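Local atomic coordinates of EF0056 (Enterococcus faecalis, PDB entry 6ORI), a protein that is a surface protein of unknown molecular function, probably linked to biofilm formation, whose N-terminal region is built of immunoglobulin-like domains and binds calcium. Residues G232-N237 with V294-G299; Y344-T349 with F375-W380. All coordinates share one frame; numbering follows the deposited sequence.

Interaction 1 (G232-N237 with V294-G299); sequences GSTGAN and VAFESG
Phe296 swings its CG away from its own backbone N, with chi1 at -169°, and this sends the ring out of the turn at 296-298 toward Thr234. On the other side, Thr234 has chi1 near 50°: OG1 sits between its N and its carbonyl carbon, while the methyl CG2 lies anti to the carbonyl carbon and points at the ring. The two meet at the far end of the phenylalanine, where Thr234 CG2 lies 3.6 Å from Phe296 CZ and 3.8 Å from Phe296 CE1. The methyl comes in at a slant to the ring plane. The backbone of the 232-237 loop carries the contact further, with Ser233 C 4.0 Å from Phe296 CZ and Gly232 O 4.3 Å from Phe296 CE2. No hydrogen bond joins the two segments, so van der Waals packing does the work.

In the immunoglobulin-like sandwich to which these loops belong, 232-237 lies between strands 211-221 and 239-248, while the loop holding 294-299 leads into strand 300-304. The strands belong to one five-stranded sheet, in which 211-221 and 300-304 are the two outermost. Phe296 lies over the outer face of that sheet, touching Ile241 and meeting the ring of His283 with the planes at about 55°.

The two branches of Thr234 divide the labour: CG2 goes to the ring, while OG1 is hydrogen-bonded to Glu222 O and to Ile225 N, which ties the loop to the chain just after strand 211-221. The base of Phe296 is held as well. Its short 3-10 segment is held by two successive backbone hydrogen bonds, Ser298 N to Ala295 O at 3.0 Å and Gly299 N to Phe296 O at 3.2 Å.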
# COMPACT_ATOMS: atom_id res chain seq x y z
N GLY A 232 10.21 -20.68 2.56
CA GLY A 232 9.79 -19.58 3.41
C GLY A 232 8.67 -19.99 4.35
O GLY A 232 7.90 -20.90 4.01
N SER A 233 8.56 -19.33 5.50
CA SER A 233 7.58 -19.72 6.50
C SER A 233 7.32 -18.61 7.50
O SER A 233 8.10 -17.69 7.64
CB SER A 233 8.05 -20.97 7.24
OG SER A 233 9.43 -20.85 7.54
N THR A 234 6.22 -18.70 8.26
CA THR A 234 5.86 -17.66 9.23
C THR A 234 6.25 -17.85 10.70
O THR A 234 6.11 -16.95 11.53
CB THR A 234 4.36 -17.44 9.23
OG1 THR A 234 3.67 -18.69 9.37
CG2 THR A 234 3.95 -16.80 7.92
N GLY A 235 6.62 -19.06 11.02
CA GLY A 235 7.04 -19.41 12.37
C GLY A 235 5.90 -19.79 13.31
O GLY A 235 4.72 -19.69 12.98
N ALA A 236 6.26 -20.23 14.51
CA ALA A 236 5.28 -20.81 15.43
C ALA A 236 4.25 -19.84 15.98
O ALA A 236 3.21 -20.26 16.50
CB ALA A 236 6.00 -21.45 16.61
N ASN A 237 4.54 -18.54 15.91
CA ASN A 237 3.65 -17.52 16.47
C ASN A 237 3.11 -16.62 15.40
O ASN A 237 2.56 -15.56 15.68
CB ASN A 237 4.40 -16.72 17.52
CG ASN A 237 4.84 -17.58 18.66
OD1 ASN A 237 4.01 -18.13 19.36
ND2 ASN A 237 6.14 -17.76 18.80
N VAL A 294 -0.44 -13.02 -5.50
CA VAL A 294 0.67 -12.74 -4.62
C VAL A 294 0.40 -13.37 -3.24
O VAL A 294 0.83 -12.86 -2.21
CB VAL A 294 0.95 -11.21 -4.52
CG1 VAL A 294 1.42 -10.68 -5.88
CG2 VAL A 294 -0.26 -10.45 -4.05
N ALA A 295 -0.28 -14.51 -3.22
CA ALA A 295 -0.47 -15.24 -1.98
C ALA A 295 0.89 -15.61 -1.36
O ALA A 295 1.89 -15.70 -2.06
CB ALA A 295 -1.26 -16.50 -2.23
N PHE A 296 0.90 -15.84 -0.07
CA PHE A 296 2.12 -16.22 0.62
C PHE A 296 2.76 -17.45 -0.01
O PHE A 296 3.98 -17.54 -0.15
CB PHE A 296 1.82 -16.50 2.10
CG PHE A 296 3.05 -16.64 2.96
CD1 PHE A 296 3.61 -15.54 3.56
CD2 PHE A 296 3.62 -17.87 3.17
CE1 PHE A 296 4.73 -15.65 4.36
CE2 PHE A 296 4.75 -17.99 3.98
CZ PHE A 296 5.30 -16.88 4.57
N GLU A 297 1.95 -18.44 -0.37
CA GLU A 297 2.51 -19.68 -0.90
C GLU A 297 3.31 -19.46 -2.17
O GLU A 297 4.19 -20.26 -2.50
CB GLU A 297 1.42 -20.73 -1.15
CG GLU A 297 0.44 -20.35 -2.24
CD GLU A 297 -0.42 -21.51 -2.63
OE1 GLU A 297 0.08 -22.41 -3.35
OE2 GLU A 297 -1.58 -21.53 -2.21
N SER A 298 3.01 -18.38 -2.88
CA SER A 298 3.58 -18.12 -4.20
C SER A 298 5.03 -17.61 -4.13
O SER A 298 5.78 -17.72 -5.10
CB SER A 298 2.72 -17.10 -4.95
OG SER A 298 1.38 -17.56 -5.08
N GLY A 299 5.42 -17.06 -2.99
CA GLY A 299 6.73 -16.47 -2.85
C GLY A 299 7.81 -17.52 -2.73
O GLY A 299 7.54 -18.71 -2.68

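Interaction 2 (Y344-T349 with F375-W380); sequences YVLQLT and FIFDSW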
# COMPACT_ATOMS: atom_id res chain seq x y z
N TYR A 344 8.57 -8.88 3.10
CA TYR A 344 9.30 -9.11 4.33
C TYR A 344 8.42 -9.84 5.32
O TYR A 344 7.24 -9.48 5.54
CB TYR A 344 9.78 -7.78 4.92
CG TYR A 344 10.62 -6.99 3.97
CD1 TYR A 344 11.91 -7.40 3.65
CD2 TYR A 344 10.17 -5.80 3.42
CE1 TYR A 344 12.68 -6.72 2.80
CE2 TYR A 344 10.96 -5.08 2.54
CZ TYR A 344 12.22 -5.54 2.25
OH TYR A 344 13.07 -4.89 1.41
N VAL A 345 8.95 -10.91 5.89
CA VAL A 345 8.22 -11.74 6.85
C VAL A 345 8.85 -11.54 8.24
O VAL A 345 9.99 -11.95 8.47
CB VAL A 345 8.29 -13.21 6.44
CG1 VAL A 345 7.54 -14.06 7.43
CG2 VAL A 345 7.76 -13.42 5.03
N LEU A 346 8.11 -10.91 9.14
CA LEU A 346 8.59 -10.58 10.49
C LEU A 346 8.02 -11.62 11.42
O LEU A 346 6.87 -11.53 11.82
CB LEU A 346 8.10 -9.19 10.92
CG LEU A 346 8.30 -8.03 9.93
CD1 LEU A 346 7.76 -6.74 10.49
CD2 LEU A 346 9.75 -7.86 9.61
N GLN A 347 8.82 -12.62 11.76
CA GLN A 347 8.37 -13.67 12.64
C GLN A 347 8.25 -13.16 14.06
O GLN A 347 9.15 -12.52 14.57
CB GLN A 347 9.35 -14.84 12.59
CG GLN A 347 9.56 -15.38 11.17
CD GLN A 347 10.17 -16.76 11.15
OE1 GLN A 347 10.91 -17.13 12.06
NE2 GLN A 347 9.84 -17.53 10.12
N LEU A 348 7.10 -13.39 14.68
CA LEU A 348 6.89 -12.94 16.05
C LEU A 348 7.46 -13.94 17.05
O LEU A 348 7.45 -15.14 16.83
CB LEU A 348 5.40 -12.75 16.29
CG LEU A 348 4.72 -11.73 15.39
CD1 LEU A 348 3.24 -11.75 15.65
CD2 LEU A 348 5.29 -10.34 15.57
N THR A 349 7.91 -13.42 18.19
CA THR A 349 8.51 -14.25 19.24
C THR A 349 7.47 -14.88 20.13
O THR A 349 7.75 -15.85 20.82
CB THR A 349 9.41 -13.42 20.14
OG1 THR A 349 8.65 -12.34 20.66
CG2 THR A 349 10.62 -12.88 19.39
N PHE A 375 0.98 0.44 14.89
CA PHE A 375 2.36 0.15 14.50
C PHE A 375 2.64 0.67 13.10
O PHE A 375 1.83 0.49 12.20
CB PHE A 375 2.62 -1.35 14.51
CG PHE A 375 2.48 -1.99 15.85
CD1 PHE A 375 3.28 -1.61 16.92
CD2 PHE A 375 1.57 -3.00 16.03
CE1 PHE A 375 3.15 -2.24 18.15
CE2 PHE A 375 1.43 -3.63 17.26
CZ PHE A 375 2.22 -3.24 18.32
N ILE A 376 3.80 1.28 12.93
CA ILE A 376 4.20 1.88 11.65
C ILE A 376 5.37 1.10 11.04
O ILE A 376 6.30 0.72 11.74
CB ILE A 376 4.62 3.35 11.84
CG1 ILE A 376 3.46 4.16 12.43
CG2 ILE A 376 5.07 3.96 10.53
CD1 ILE A 376 2.19 4.18 11.60
N PHE A 377 5.30 0.89 9.73
CA PHE A 377 6.32 0.20 8.96
C PHE A 377 6.66 1.00 7.70
O PHE A 377 5.79 1.55 7.06
CB PHE A 377 5.83 -1.19 8.55
CG PHE A 377 5.35 -2.02 9.69
CD1 PHE A 377 4.05 -1.94 10.11
CD2 PHE A 377 6.21 -2.83 10.39
CE1 PHE A 377 3.62 -2.69 11.16
CE2 PHE A 377 5.77 -3.58 11.45
CZ PHE A 377 4.47 -3.50 11.84
N ASP A 378 7.93 1.00 7.31
CA ASP A 378 8.35 1.73 6.11
C ASP A 378 9.21 0.82 5.25
O ASP A 378 9.86 -0.09 5.76
CB ASP A 378 9.15 2.97 6.49
CG ASP A 378 8.48 3.79 7.57
OD1 ASP A 378 7.67 4.67 7.22
OD2 ASP A 378 8.72 3.54 8.77
N SER A 379 9.25 1.10 3.96
CA SER A 379 10.13 0.38 3.05
C SER A 379 10.48 1.29 1.90
O SER A 379 9.68 2.12 1.48
CB SER A 379 9.47 -0.89 2.53
OG SER A 379 9.10 -1.73 3.59
N TRP A 380 11.69 1.13 1.35
CA TRP A 380 12.10 1.95 0.22
C TRP A 380 13.30 1.31 -0.45
O TRP A 380 13.97 0.47 0.16
CB TRP A 380 12.43 3.40 0.64
CG TRP A 380 13.62 3.57 1.57
CD1 TRP A 380 14.89 3.97 1.24
CD2 TRP A 380 13.63 3.36 3.00
NE1 TRP A 380 15.69 4.01 2.36
CE2 TRP A 380 14.95 3.64 3.45
CE3 TRP A 380 12.68 2.95 3.93
CZ2 TRP A 380 15.31 3.53 4.79
CZ3 TRP A 380 13.04 2.83 5.24
CH2 TRP A 380 14.35 3.11 5.66
O HOH W 1 12.32 -2.54 0.34
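Leu346 and Phe377 pass alongside each other in opposite directions across the interior of an immunoglobulin-like beta sandwich. Strand 340-348 is the middle strand of the five-stranded sheet, and strand 375-382 lies within the facing four-stranded sheet, so their side chains meet in the core between the two. The backbones stay well apart; the nearest CA atoms, those of Tyr344 and Ser379, are separated by 9.6 Å.

The apolar part is one methyl branch of the leucine against one ring carbon of the phenylalanine. Leu346 CD1 lies 3.9 Å from Phe377 CE2 and approaches the ring obliquely. Leu346 places CG anti to its carbonyl carbon, with chi1 at -49°, and a nearly straight chi2 of 179° then carries CD1 on toward the opposite sheet. Ile269 of the neighbouring strand 264-269 touches both side chains, and Leu242 also packs on Phe377.

Two residues along each strand, the pairing becomes more polar. Tyr344 turns its ring so that CE2 comes 4.0 Å from Ser379 OG, again at a slant. This is packing across the sandwich; the serine hydroxyl makes a weak hydrogen bond to Asp378 O at 2.8 Å, in its own strand. The polar link between the strands is a single water at the far end of the tyrosine. It lies in the ring plane at the edge, 2.7 Å from Tyr344 OH, and donates a weak, long hydrogen bond of 3.4 Å to Trp380 O.

Overall arrangement
Both contacts are buried and neither has a direct hydrogen bond between its segments, yet they lie on opposite faces of one five-stranded sheet. Interaction 2 is in the sandwich core and joins that sheet to the facing one, with leucine against phenylalanine, tyrosine against serine, and a weak water bridge. Interaction 1 lies on the outer side, where two loops pack through one aromatic ring against a methyl group and loop backbone. Gln347, on the central strand, connects them: in one of its two conformers it places NE2 3.0 Å from Ser233 O, a probable hydrogen bond for that conformer, while its neighbour Leu346 faces the core. The centres of the two interactions are 14 Å apart.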